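Local coordinates for protein glutathione S-transferase-3 (PDB 3W8S) that probably catalyses the conjugation of glutathione to electrophilic compounds, as a sigma-class transferase of the glutathione S-transferase superfamily, at residues R19-L24 / R69-K74; D31-H36 / T200-K205; Q63-A68 / D157-E162; S165-A168 / T173-D176. All coordinates share one frame; numbering follows the deposited sequence.

In the fold
The four contacts illustrate how chemistry follows depth in a two-domain transferase. Interactions 1 and 3 are buried and share helix 64-75: the first packs it by aliphatic and aromatic carbon against helix 16-25 within the thioredoxin-like domain, the second joins it through stacked rings to helix 155-170 of the helical domain, beside bound glutathione. Interaction 2 lies at the surface, where charge, a proline ring and water link strand 30-34 to the C-terminal tail. Interaction 4, partly buried, folds the turn after helix 155-170 back onto that helix by apolar contacts. R201 ties interaction 2 to interactions 3 and 4 through salt bridges to E162 and E166, and D31 ties it to R19 of interaction 1.

Interaction 1: R19-L24 / R69-K74; sequences RQIFVL and RFVAKK
Within the thioredoxin-like N-terminal domain, helices 16-25 and 64-75 lie side by side, and I21 and F22 of the first meet V71 and A72 of the second. The short segments run nearly parallel, at 11°, with their axes 9.6 Å apart. V71 lies between I21 and F22 of the facing helix, touching both. Its CG1, set anti to the backbone N (chi1 176°), reaches across to I21, where CG1 of V71 and CG2 of I21 stand only 3.4 Å apart, tighter than usual for carbons. The same methyl lies over one face of the F22 ring, a CH-pi contact with V71 CG1 4.1 Å from the centroid and displaced toward the rim. The other branch, V71 CG2, touches the end of that ring, 3.8 Å from F22 CZ. Beside this cluster, I21 CD1 meets A72 CB at 4.2 Å. No hydrogen bond crosses between the segments, whose contacts are apolar. L54 of strand 53-56 touches both F22 and V71, while F155 of helix 155-170 touches I21 and A72. Two near-parallel helices packed together against one face of the central sheet are characteristic of the glutathione transferase thioredoxin-like domain.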
loop_
_atom_site.group_PDB
_atom_site.type_symbol
_atom_site.label_atom_id
_atom_site.label_comp_id
_atom_site.label_asym_id
_atom_site.label_seq_id
_atom_site.Cartn_x
_atom_site.Cartn_y
_atom_site.Cartn_z
ATOM N N ARG A 19 7.621 8.503 -12.820
ATOM C CA ARG A 19 8.302 9.137 -13.995
ATOM C C ARG A 19 8.068 8.344 -15.267
ATOM O O ARG A 19 7.774 8.926 -16.349
ATOM C CB ARG A 19 9.811 9.180 -13.719
ATOM C CG ARG A 19 10.135 10.060 -12.512
ATOM C CD ARG A 19 11.629 10.289 -12.487
ATOM N NE ARG A 19 12.100 11.020 -11.276
ATOM C CZ ARG A 19 12.829 10.475 -10.277
ATOM N NH1 ARG A 19 13.127 9.157 -10.273
ATOM N NH2 ARG A 19 13.200 11.278 -9.218
ATOM N N GLN A 20 8.156 7.011 -15.143
ATOM C CA GLN A 20 7.965 6.163 -16.341
ATOM C C GLN A 20 6.517 6.189 -16.861
ATOM O O GLN A 20 6.293 6.037 -18.089
ATOM C CB GLN A 20 8.388 4.727 -16.073
ATOM C CG GLN A 20 9.861 4.672 -15.718
ATOM C CD GLN A 20 10.366 3.272 -15.482
ATOM O OE1 GLN A 20 9.601 2.321 -15.638
ATOM N NE2 GLN A 20 11.695 3.124 -15.162
ATOM N N ILE A 21 5.538 6.338 -15.962
ATOM C CA ILE A 21 4.141 6.519 -16.404
ATOM C C ILE A 21 3.951 7.824 -17.212
ATOM O O ILE A 21 3.347 7.800 -18.305
ATOM C CB ILE A 21 3.126 6.433 -15.272
ATOM C CG1 ILE A 21 3.164 5.012 -14.635
ATOM C CG2 ILE A 21 1.713 6.721 -15.806
ATOM C CD1 ILE A 21 2.670 5.023 -13.173
ATOM N N PHE A 22 4.531 8.904 -16.726
ATOM C CA PHE A 22 4.553 10.186 -17.502
ATOM C C PHE A 22 5.253 9.959 -18.832
ATOM O O PHE A 22 4.749 10.405 -19.872
ATOM C CB PHE A 22 5.266 11.308 -16.742
ATOM C CG PHE A 22 4.446 11.918 -15.657
ATOM C CD1 PHE A 22 3.230 12.537 -15.947
ATOM C CD2 PHE A 22 4.899 11.932 -14.342
ATOM C CE1 PHE A 22 2.433 13.081 -14.913
ATOM C CE2 PHE A 22 4.120 12.498 -13.314
ATOM C CZ PHE A 22 2.899 13.119 -13.602
ATOM N N VAL A 23 6.383 9.252 -18.808
ATOM C CA VAL A 23 7.121 8.944 -20.064
ATOM C C VAL A 23 6.237 8.224 -21.102
ATOM O O VAL A 23 6.078 8.697 -22.276
ATOM C CB VAL A 23 8.439 8.188 -19.807
ATOM C CG1 VAL A 23 8.994 7.624 -21.117
ATOM C CG2 VAL A 23 9.443 9.121 -19.152
ATOM N N LEU A 24 5.588 7.157 -20.674
ATOM C CA LEU A 24 4.734 6.417 -21.553
ATOM C C LEU A 24 3.562 7.230 -22.056
ATOM O O LEU A 24 3.062 6.976 -23.181
ATOM C CB LEU A 24 4.171 5.156 -20.813
ATOM C CG LEU A 24 5.199 4.025 -20.520
ATOM C CD1 LEU A 24 4.567 3.027 -19.529
ATOM C CD2 LEU A 24 5.688 3.193 -21.691
ATOM N N ARG A 69 -0.785 5.291 -8.958
ATOM C CA ARG A 69 -2.149 4.901 -9.330
ATOM C C ARG A 69 -2.935 6.075 -9.949
ATOM O O ARG A 69 -3.609 5.902 -10.954
ATOM C CB ARG A 69 -2.981 4.251 -8.141
ATOM C CG ARG A 69 -4.362 3.764 -8.578
ATOM C CD ARG A 69 -5.182 3.193 -7.420
ATOM N NE ARG A 69 -4.351 2.161 -6.824
ATOM C CZ ARG A 69 -3.656 2.246 -5.699
ATOM N NH1 ARG A 69 -3.669 3.335 -4.893
ATOM N NH2 ARG A 69 -2.913 1.225 -5.424
ATOM N N PHE A 70 -2.879 7.215 -9.302
ATOM C CA PHE A 70 -3.542 8.408 -9.798
ATOM C C PHE A 70 -3.128 8.723 -11.272
ATOM O O PHE A 70 -4.011 8.912 -12.131
ATOM C CB PHE A 70 -3.185 9.620 -8.933
ATOM C CG PHE A 70 -3.789 10.929 -9.447
ATOM C CD1 PHE A 70 -5.152 11.183 -9.310
ATOM C CD2 PHE A 70 -2.976 11.903 -10.043
ATOM C CE1 PHE A 70 -5.725 12.377 -9.805
ATOM C CE2 PHE A 70 -3.536 13.089 -10.560
ATOM C CZ PHE A 70 -4.924 13.340 -10.421
ATOM N N VAL A 71 -1.812 8.779 -11.536
ATOM C CA VAL A 71 -1.266 9.083 -12.883
ATOM C C VAL A 71 -1.604 7.927 -13.863
ATOM O O VAL A 71 -2.038 8.184 -15.037
ATOM C CB VAL A 71 0.264 9.349 -12.770
ATOM C CG1 VAL A 71 0.908 9.573 -14.112
ATOM C CG2 VAL A 71 0.444 10.717 -12.044
ATOM N N ALA A 72 -1.402 6.683 -13.417
ATOM C CA ALA A 72 -1.726 5.559 -14.286
ATOM C C ALA A 72 -3.203 5.615 -14.687
ATOM O O ALA A 72 -3.515 5.281 -15.813
ATOM C CB ALA A 72 -1.422 4.236 -13.622
ATOM N N LYS A 73 -4.108 6.013 -13.783
ATOM C CA LYS A 73 -5.542 5.976 -14.119
ATOM C C LYS A 73 -5.803 7.127 -15.149
ATOM O O LYS A 73 -6.611 6.947 -16.079
ATOM C CB LYS A 73 -6.517 6.130 -12.882
ATOM C CG LYS A 73 -6.798 4.839 -11.993
ATOM C CD LYS A 73 -7.643 5.035 -10.642
ATOM C CE LYS A 73 -7.766 3.800 -9.730
ATOM N NZ LYS A 73 -7.236 2.451 -10.299
ATOM N N LYS A 74 -5.138 8.265 -15.005
ATOM C CA LYS A 74 -5.314 9.395 -15.948
ATOM C C LYS A 74 -4.874 8.958 -17.333
ATOM O O LYS A 74 -5.505 9.324 -18.321
ATOM C CB LYS A 74 -4.464 10.629 -15.588
ATOM C CG LYS A 74 -4.926 11.341 -14.330
ATOM C CD LYS A 74 -6.102 12.297 -14.616
ATOM C CE LYS A 74 -6.560 13.004 -13.320
ATOM N NZ LYS A 74 -7.944 13.597 -13.439
#

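Interaction 2: D31-H36 / T200-K205. With SO4 (sulfate ion), chain C.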
loop_
_atom_site.group_PDB
_atom_site.type_symbol
_atom_site.label_atom_id
_atom_site.label_comp_id
_atom_site.label_asym_id
_atom_site.label_seq_id
_atom_site.Cartn_x
_atom_site.Cartn_y
_atom_site.Cartn_z
ATOM N N ASP A 31 10.322 17.468 -13.130
ATOM C CA ASP A 31 10.947 16.406 -12.366
ATOM C C ASP A 31 11.886 17.063 -11.344
ATOM O O ASP A 31 13.042 17.278 -11.664
ATOM C CB ASP A 31 11.800 15.548 -13.289
ATOM C CG ASP A 31 12.171 14.199 -12.678
ATOM O OD1 ASP A 31 11.556 13.737 -11.646
ATOM O OD2 ASP A 31 13.141 13.588 -13.208
ATOM N N ILE A 32 11.390 17.356 -10.138
ATOM C CA ILE A 32 12.114 18.173 -9.148
ATOM C C ILE A 32 12.903 17.231 -8.246
ATOM O O ILE A 32 12.328 16.220 -7.752
ATOM C CB ILE A 32 11.126 18.988 -8.335
ATOM C CG1 ILE A 32 10.385 19.984 -9.269
ATOM C CG2 ILE A 32 11.835 19.677 -7.164
ATOM C CD1 ILE A 32 9.155 20.561 -8.641
ATOM N N ARG A 33 14.197 17.494 -8.079
ATOM C CA ARG A 33 15.048 16.543 -7.391
ATOM C C ARG A 33 15.782 17.363 -6.313
ATOM O O ARG A 33 16.606 18.192 -6.634
ATOM C CB ARG A 33 16.024 15.853 -8.355
ATOM C CG ARG A 33 15.364 14.736 -9.194
ATOM C CD ARG A 33 16.327 14.244 -10.272
ATOM N NE ARG A 33 15.617 13.376 -11.236
ATOM C CZ ARG A 33 15.914 12.099 -11.453
ATOM N NH1 ARG A 33 16.946 11.526 -10.787
ATOM N NH2 ARG A 33 15.196 11.393 -12.353
ATOM N N LEU A 34 15.416 17.185 -5.049
ATOM C CA LEU A 34 15.975 18.037 -3.975
ATOM C C LEU A 34 17.229 17.408 -3.438
ATOM O O LEU A 34 17.304 16.167 -3.324
ATOM C CB LEU A 34 14.967 18.183 -2.844
ATOM C CG LEU A 34 13.581 18.717 -3.145
ATOM C CD1 LEU A 34 12.703 18.758 -1.882
ATOM C CD2 LEU A 34 13.779 20.128 -3.716
ATOM N N SER A 35 18.199 18.254 -3.058
ATOM C CA SER A 35 19.444 17.771 -2.489
ATOM C C SER A 35 19.193 17.445 -1.054
ATOM O O SER A 35 18.232 17.957 -0.415
ATOM C CB SER A 35 20.559 18.868 -2.531
ATOM O OG SER A 35 20.183 19.995 -1.727
ATOM N N HIS A 36 20.087 16.638 -0.504
ATOM C CA HIS A 36 20.050 16.337 0.945
ATOM C C HIS A 36 20.114 17.656 1.757
ATOM O O HIS A 36 19.392 17.836 2.721
ATOM C CB HIS A 36 21.204 15.354 1.305
ATOM C CG HIS A 36 21.437 15.180 2.784
ATOM N ND1 HIS A 36 20.764 14.241 3.547
ATOM C CD2 HIS A 36 22.270 15.828 3.642
ATOM C CE1 HIS A 36 21.155 14.328 4.810
ATOM N NE2 HIS A 36 22.075 15.275 4.893
ATOM N N THR A 200 18.228 7.987 -21.183
ATOM C CA THR A 200 18.395 9.437 -21.065
ATOM C C THR A 200 18.356 9.947 -19.607
ATOM O O THR A 200 18.824 11.069 -19.325
ATOM C CB THR A 200 17.264 10.124 -21.866
ATOM O OG1 THR A 200 17.234 9.534 -23.179
ATOM C CG2 THR A 200 17.538 11.551 -22.025
ATOM N N ARG A 201 17.707 9.186 -18.700
ATOM C CA ARG A 201 17.484 9.662 -17.327
ATOM C C ARG A 201 18.833 9.925 -16.586
ATOM O O ARG A 201 19.827 9.380 -16.957
ATOM C CB ARG A 201 16.636 8.605 -16.550
ATOM C CG ARG A 201 17.441 7.303 -16.292
ATOM C CD ARG A 201 16.508 6.220 -15.729
ATOM N NE ARG A 201 17.145 4.926 -15.536
ATOM C CZ ARG A 201 16.557 3.849 -15.001
ATOM N NH1 ARG A 201 15.269 3.836 -14.562
ATOM N NH2 ARG A 201 17.285 2.787 -14.898
ATOM N N PRO A 202 18.833 10.715 -15.510
ATOM C CA PRO A 202 20.034 10.967 -14.762
ATOM C C PRO A 202 20.546 9.656 -14.196
ATOM O O PRO A 202 19.742 8.757 -13.798
ATOM C CB PRO A 202 19.549 11.832 -13.586
ATOM C CG PRO A 202 18.351 12.521 -14.106
ATOM C CD PRO A 202 17.706 11.581 -15.074
ATOM N N GLU A 203 21.862 9.527 -14.164
ATOM C CA GLU A 203 22.441 8.266 -13.823
ATOM C C GLU A 203 22.734 8.386 -12.333
ATOM O O GLU A 203 23.542 9.203 -11.954
ATOM C CB GLU A 203 23.679 8.040 -14.680
ATOM C CG GLU A 203 24.506 6.792 -14.337
ATOM C CD GLU A 203 25.824 6.740 -15.142
ATOM O OE1 GLU A 203 26.033 7.562 -16.055
ATOM O OE2 GLU A 203 26.650 5.857 -14.892
ATOM N N THR A 204 22.000 7.657 -11.487
ATOM C CA THR A 204 22.210 7.759 -10.014
ATOM C C THR A 204 22.413 6.366 -9.425
ATOM O O THR A 204 21.995 5.402 -9.996
ATOM C CB THR A 204 20.972 8.380 -9.291
ATOM O OG1 THR A 204 19.820 7.615 -9.689
ATOM C CG2 THR A 204 20.775 9.872 -9.731
ATOM N N LYS A 205 23.008 6.308 -8.242
ATOM C CA LYS A 205 23.371 5.047 -7.553
ATOM C C LYS A 205 22.071 4.348 -7.089
ATOM O O LYS A 205 21.887 3.153 -7.285
ATOM C CB LYS A 205 24.290 5.408 -6.376
ATOM C CG LYS A 205 25.060 4.242 -5.795
ATOM C CD LYS A 205 26.251 4.704 -4.945
ATOM C CE LYS A 205 27.305 3.600 -4.889
ATOM N NZ LYS A 205 26.658 2.261 -4.764
HETATM S S SO4 C . 20.875 3.901 -15.636
HETATM O O1 SO4 C . 19.962 5.048 -15.799
HETATM O O2 SO4 C . 21.654 4.116 -14.410
HETATM O O3 SO4 C . 20.136 2.582 -15.541
HETATM O O4 SO4 C . 21.797 3.879 -16.787
HETATM O O HOH W 1 17.960 8.806 -11.745
#
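The backbones of edge strand 30-34 and the irregular tail after helix 192-200 stay well apart, R33 CA and P202 CA being 10.5 Å from each other, so side chains must span the gap between the thioredoxin-like sheet and the C-terminal tail. R33 does most of this, its chain extended from CG to NE. P202 CG sits over the centre of one guanidinium face, 3.6 Å from R33 CZ, and the pyrrolidine ring thus covers a flat cation with carbon. In the plane of that group, at its edge, R33 grips D31 side-on: NE and NH2 both donate to the single atom OD2, with R33 NH2 at 3.1 Å from D31 OD2. R33 NH2 meets the syn lone pair of OD2, whereas NE approaches the same oxygen from above the carboxylate plane. D31 OD1 has a second cation in R19, and R33 NH1 also pairs with D10; these carboxylates probably offset the closeness of R19 to R33. T204 OG1 is hydrogen-bonded to the C-terminal F206. One water joins the two segments, accepting from R33 NH1 and donating to P202 O and T204 OG1. One residue before the proline, the end of R201 leads away to a sulfate ion, probably from the crystallisation liquor and also held by K169. There R201 NE lies 2.8 Å from sulfate O1, and R201 NH2 bonds O3 of the same ion at 2.9 Å.

Interaction 3: Q63-A68 / D157-E162; sequences QSFAIA and DLYLAE. With GSH (glutathione), chain B.
F65 and Y159 stack face over face across the domain boundary, in an offset pair with centroids 4.6 Å apart and planes inclined by 20°. The closest approach is F65 CE2 to Y159 CZ, 3.5 Å, and the phenol oxygen Y159 OH also lies over the F65 face, toward its rim. A68 CB comes to the edge of the tyrosine ring, 3.9 Å from Y159 OH. One water, over the same F65 face, is held by S64 OG at 2.7 Å and Y159 OH at 2.6 Å. S64 OG, between the backbone N and the carbonyl carbon (chi1 65°), donates in turn to glutathione O12 at 2.7 Å, so the tyrosine hydroxyl is linked to the ligand carboxylate through water and serine. The backbone N of S64 donates to O11 of that carboxylate. Q63, in the N-cap position, accepts from the ligand amine N1 through OE1, while its NE2 bonds Q94 and D97 of the second subunit. Farther out, T92 and Y95 of helix 82-101 pack on both stacked rings. The carboxylate received at the N-terminal end of helix 64-75, by a serine and its backbone N-H, is typical of the glutathione site of these transferases.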
loop_
_atom_site.group_PDB
_atom_site.type_symbol
_atom_site.label_atom_id
_atom_site.label_comp_id
_atom_site.label_asym_id
_atom_site.label_seq_id
_atom_site.Cartn_x
_atom_site.Cartn_y
_atom_site.Cartn_z
ATOM N N GLN A 63 2.591 9.850 -1.208
ATOM C CA GLN A 63 2.534 8.394 -1.137
ATOM C C GLN A 63 2.742 7.818 -2.507
ATOM O O GLN A 63 1.821 7.856 -3.306
ATOM C CB GLN A 63 1.281 7.869 -0.401
ATOM C CG GLN A 63 1.416 7.948 1.161
ATOM C CD GLN A 63 2.366 6.910 1.727
ATOM O OE1 GLN A 63 2.816 5.957 1.048
ATOM N NE2 GLN A 63 2.674 7.070 2.972
ATOM N N SER A 64 3.933 7.224 -2.761
ATOM C CA SER A 64 4.331 6.892 -4.132
ATOM C C SER A 64 3.293 5.990 -4.816
ATOM O O SER A 64 3.001 6.204 -5.990
ATOM C CB SER A 64 5.733 6.200 -4.116
ATOM O OG SER A 64 5.610 4.959 -3.449
ATOM N N PHE A 65 2.685 5.011 -4.105
ATOM C CA PHE A 65 1.719 4.170 -4.826
ATOM C C PHE A 65 0.392 4.849 -5.091
ATOM O O PHE A 65 -0.253 4.635 -6.134
ATOM C CB PHE A 65 1.504 2.803 -4.136
ATOM C CG PHE A 65 2.750 1.959 -4.175
ATOM C CD1 PHE A 65 3.799 2.161 -3.274
ATOM C CD2 PHE A 65 2.937 1.030 -5.167
ATOM C CE1 PHE A 65 4.979 1.375 -3.331
ATOM C CE2 PHE A 65 4.072 0.221 -5.198
ATOM C CZ PHE A 65 5.105 0.417 -4.339
ATOM N N ALA A 66 -0.002 5.731 -4.179
ATOM C CA ALA A 66 -1.225 6.502 -4.447
ATOM C C ALA A 66 -1.010 7.433 -5.694
ATOM O O ALA A 66 -1.944 7.632 -6.513
ATOM C CB ALA A 66 -1.620 7.277 -3.194
ATOM N N ILE A 67 0.152 8.058 -5.791
ATOM C CA ILE A 67 0.530 8.908 -6.954
ATOM C C ILE A 67 0.623 8.068 -8.247
ATOM O O ILE A 67 0.102 8.458 -9.273
ATOM C CB ILE A 67 1.912 9.586 -6.746
ATOM C CG1 ILE A 67 1.869 10.606 -5.568
ATOM C CG2 ILE A 67 2.351 10.340 -8.006
ATOM C CD1 ILE A 67 3.287 10.826 -4.935
ATOM N N ALA A 68 1.313 6.928 -8.191
ATOM C CA ALA A 68 1.456 6.111 -9.406
ATOM C C ALA A 68 0.066 5.720 -9.895
ATOM O O ALA A 68 -0.230 5.796 -11.100
ATOM C CB ALA A 68 2.294 4.867 -9.155
ATOM N N ASP A 157 3.368 -4.029 -14.163
ATOM C CA ASP A 157 4.456 -4.517 -15.049
ATOM C C ASP A 157 5.680 -3.611 -14.834
ATOM O O ASP A 157 6.864 -4.054 -14.726
ATOM C CB ASP A 157 4.004 -4.425 -16.531
ATOM C CG ASP A 157 2.950 -5.408 -16.839
ATOM O OD1 ASP A 157 3.234 -6.613 -16.612
ATOM O OD2 ASP A 157 1.815 -5.051 -17.323
ATOM N N LEU A 158 5.404 -2.326 -14.706
ATOM C CA LEU A 158 6.556 -1.388 -14.630
ATOM C C LEU A 158 7.351 -1.624 -13.314
ATOM O O LEU A 158 8.577 -1.608 -13.354
ATOM C CB LEU A 158 6.086 0.099 -14.708
ATOM C CG LEU A 158 5.369 0.512 -16.005
ATOM C CD1 LEU A 158 4.867 1.963 -15.801
ATOM C CD2 LEU A 158 6.424 0.497 -17.157
ATOM N N TYR A 159 6.681 -1.751 -12.147
ATOM C CA TYR A 159 7.412 -1.984 -10.863
ATOM C C TYR A 159 8.270 -3.273 -10.968
ATOM O O TYR A 159 9.436 -3.313 -10.519
ATOM C CB TYR A 159 6.445 -2.091 -9.629
ATOM C CG TYR A 159 6.054 -0.716 -9.043
ATOM C CD1 TYR A 159 6.983 0.031 -8.309
ATOM C CD2 TYR A 159 4.759 -0.138 -9.227
ATOM C CE1 TYR A 159 6.655 1.293 -7.749
ATOM C CE2 TYR A 159 4.448 1.163 -8.662
ATOM C CZ TYR A 159 5.409 1.851 -7.938
ATOM O OH TYR A 159 5.218 3.125 -7.341
ATOM N N LEU A 160 7.683 -4.335 -11.515
ATOM C CA LEU A 160 8.374 -5.629 -11.510
ATOM C C LEU A 160 9.585 -5.570 -12.431
ATOM O O LEU A 160 10.690 -5.899 -11.998
ATOM C CB LEU A 160 7.415 -6.773 -11.955
ATOM C CG LEU A 160 8.049 -8.151 -12.195
ATOM C CD1 LEU A 160 8.749 -8.698 -10.921
ATOM C CD2 LEU A 160 7.057 -9.143 -12.760
ATOM N N ALA A 161 9.413 -5.096 -13.680
ATOM C CA ALA A 161 10.543 -5.045 -14.640
ATOM C C ALA A 161 11.685 -4.154 -14.153
ATOM O O ALA A 161 12.870 -4.448 -14.343
ATOM C CB ALA A 161 10.025 -4.528 -15.998
ATOM N N GLU A 162 11.357 -3.014 -13.565
ATOM C CA GLU A 162 12.395 -2.076 -13.124
ATOM C C GLU A 162 13.224 -2.700 -11.956
ATOM O O GLU A 162 14.457 -2.670 -11.930
ATOM C CB GLU A 162 11.753 -0.741 -12.693
ATOM C CG GLU A 162 12.786 0.234 -12.131
ATOM C CD GLU A 162 13.639 0.943 -13.222
ATOM O OE1 GLU A 162 13.348 0.829 -14.432
ATOM O OE2 GLU A 162 14.612 1.621 -12.842
HETATM N N1 GSH B . 5.265 4.895 1.858
HETATM C CA1 GSH B . 5.974 6.082 1.380
HETATM C C1 GSH B . 5.869 6.130 -0.137
HETATM O O11 GSH B . 5.882 7.219 -0.750
HETATM O O12 GSH B . 5.750 5.044 -0.745
HETATM C CB1 GSH B . 7.450 6.062 1.810
HETATM C CG1 GSH B . 8.074 7.446 1.499
HETATM C CD1 GSH B . 9.546 7.489 1.930
HETATM O OE1 GSH B . 10.097 6.527 2.467
HETATM N N2 GSH B . 10.208 8.635 1.745
HETATM C CA2 GSH B . 11.608 8.800 2.059
HETATM C C2 GSH B . 11.802 10.162 2.660
HETATM O O2 GSH B . 11.192 11.118 2.190
HETATM C CB2 GSH B . 12.404 8.710 0.740
HETATM S SG2 GSH B . 14.172 8.586 1.039
HETATM N N3 GSH B . 12.673 10.295 3.679
HETATM C CA3 GSH B . 13.044 11.608 4.168
HETATM C C3 GSH B . 12.395 11.886 5.513
HETATM O O31 GSH B . 12.573 12.997 6.042
HETATM O O32 GSH B . 11.684 11.018 6.060
HETATM O O HOH W 2 6.805 3.434 -5.276
#

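Interaction 4: S165-A168 / T173-D176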
loop_
_atom_site.group_PDB
_atom_site.type_symbol
_atom_site.label_atom_id
_atom_site.label_comp_id
_atom_site.label_asym_id
_atom_site.label_seq_id
_atom_site.Cartn_x
_atom_site.Cartn_y
_atom_site.Cartn_z
ATOM N N SER A 165 15.235 -5.648 -13.380
ATOM C CA SER A 165 16.365 -5.223 -14.216
ATOM C C SER A 165 17.448 -4.555 -13.398
ATOM O O SER A 165 18.632 -4.777 -13.635
ATOM C CB SER A 165 15.917 -4.339 -15.377
ATOM O OG SER A 165 14.967 -5.101 -16.115
ATOM N N GLU A 166 17.056 -3.763 -12.420
ATOM C CA GLU A 166 18.029 -3.069 -11.626
ATOM C C GLU A 166 18.801 -3.975 -10.689
ATOM O O GLU A 166 20.041 -3.859 -10.592
ATOM C CB GLU A 166 17.371 -1.901 -10.829
ATOM C CG GLU A 166 16.919 -0.767 -11.798
ATOM C CD GLU A 166 18.092 -0.119 -12.577
ATOM O OE1 GLU A 166 19.157 0.072 -11.939
ATOM O OE2 GLU A 166 17.956 0.189 -13.813
ATOM N N PHE A 167 18.089 -4.820 -9.953
ATOM C CA PHE A 167 18.766 -5.810 -9.070
ATOM C C PHE A 167 19.676 -6.730 -9.875
ATOM O O PHE A 167 20.709 -7.173 -9.371
ATOM C CB PHE A 167 17.754 -6.631 -8.241
ATOM C CG PHE A 167 17.033 -5.828 -7.180
ATOM C CD1 PHE A 167 17.728 -4.964 -6.325
ATOM C CD2 PHE A 167 15.655 -5.976 -6.987
ATOM C CE1 PHE A 167 17.051 -4.209 -5.342
ATOM C CE2 PHE A 167 14.976 -5.247 -6.016
ATOM C CZ PHE A 167 15.666 -4.348 -5.203
ATOM N N ALA A 168 19.331 -6.974 -11.144
ATOM C CA ALA A 168 20.137 -7.856 -11.995
ATOM C C ALA A 168 21.542 -7.302 -12.192
ATOM O O ALA A 168 22.456 -8.081 -12.451
ATOM C CB ALA A 168 19.504 -8.108 -13.367
ATOM N N THR A 173 22.530 -13.724 -10.457
ATOM C CA THR A 173 21.751 -14.937 -10.540
ATOM C C THR A 173 20.260 -14.619 -10.338
ATOM O O THR A 173 19.443 -15.522 -10.135
ATOM C CB THR A 173 22.213 -15.878 -9.433
ATOM O OG1 THR A 173 21.989 -15.218 -8.175
ATOM C CG2 THR A 173 23.751 -16.190 -9.605
ATOM N N ILE A 174 19.890 -13.327 -10.386
ATOM C CA ILE A 174 18.525 -12.985 -9.920
ATOM C C ILE A 174 17.447 -13.681 -10.777
ATOM O O ILE A 174 16.392 -14.067 -10.272
ATOM C CB ILE A 174 18.265 -11.447 -9.890
ATOM C CG1 ILE A 174 17.020 -11.221 -9.044
ATOM C CG2 ILE A 174 18.133 -10.910 -11.328
ATOM C CD1 ILE A 174 16.707 -9.775 -8.880
ATOM N N PHE A 175 17.704 -13.872 -12.091
ATOM C CA PHE A 175 16.750 -14.601 -12.966
ATOM C C PHE A 175 16.889 -16.131 -12.976
ATOM O O PHE A 175 16.073 -16.811 -13.638
ATOM C CB PHE A 175 16.828 -14.104 -14.411
ATOM C CG PHE A 175 16.511 -12.642 -14.560
ATOM C CD1 PHE A 175 15.259 -12.158 -14.182
ATOM C CD2 PHE A 175 17.488 -11.754 -15.056
ATOM C CE1 PHE A 175 14.973 -10.801 -14.264
ATOM C CE2 PHE A 175 17.208 -10.408 -15.159
ATOM C CZ PHE A 175 15.950 -9.926 -14.751
ATOM N N ASP A 176 17.879 -16.693 -12.254
ATOM C CA ASP A 176 18.075 -18.136 -12.298
ATOM C C ASP A 176 16.817 -18.855 -11.779
ATOM O O ASP A 176 16.409 -18.614 -10.636
ATOM C CB ASP A 176 19.310 -18.605 -11.520
ATOM C CG ASP A 176 20.653 -18.109 -12.149
ATOM O OD1 ASP A 176 20.626 -17.450 -13.189
ATOM O OD2 ASP A 176 21.728 -18.370 -11.566
#
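A tight turn after helix 155-170 brings I174 and F175 back against F167 and A168, near that helix's end. T173 opens the turn, a type I beta turn closed by the bond from D176 N to T173 O, 2.9 Å. I174 follows, its CB directed toward the helix, and its two branches touch different residues. CG1 is directed opposite the backbone N (chi1 -164°), which carries CD1 out to F167, where I174 CD1 and F167 CB are 3.4 Å apart. The other branch, I174 CG2, presses on A168 and lies 3.7 Å from A168 CB. F175 comes next; its ring atom CE2 meets the same methyl, with F175 CE2 and A168 CB also 3.7 Å apart. The small A168 is therefore touched by both hydrophobic residues of the turn, and I174 CG2 in addition sits 3.8 Å above the plane of the F175 ring, over its centre. No hydrogen bond passes between the segments; the turn meets the helix through carbon contacts. Around it, F125 and F133 of helix 117-143 pack on I174, F125 meets the F167 ring edge-to-face, and F175 lies on I181 and K182 of helix 179-189, placing the turn among three helices of the C-terminal domain.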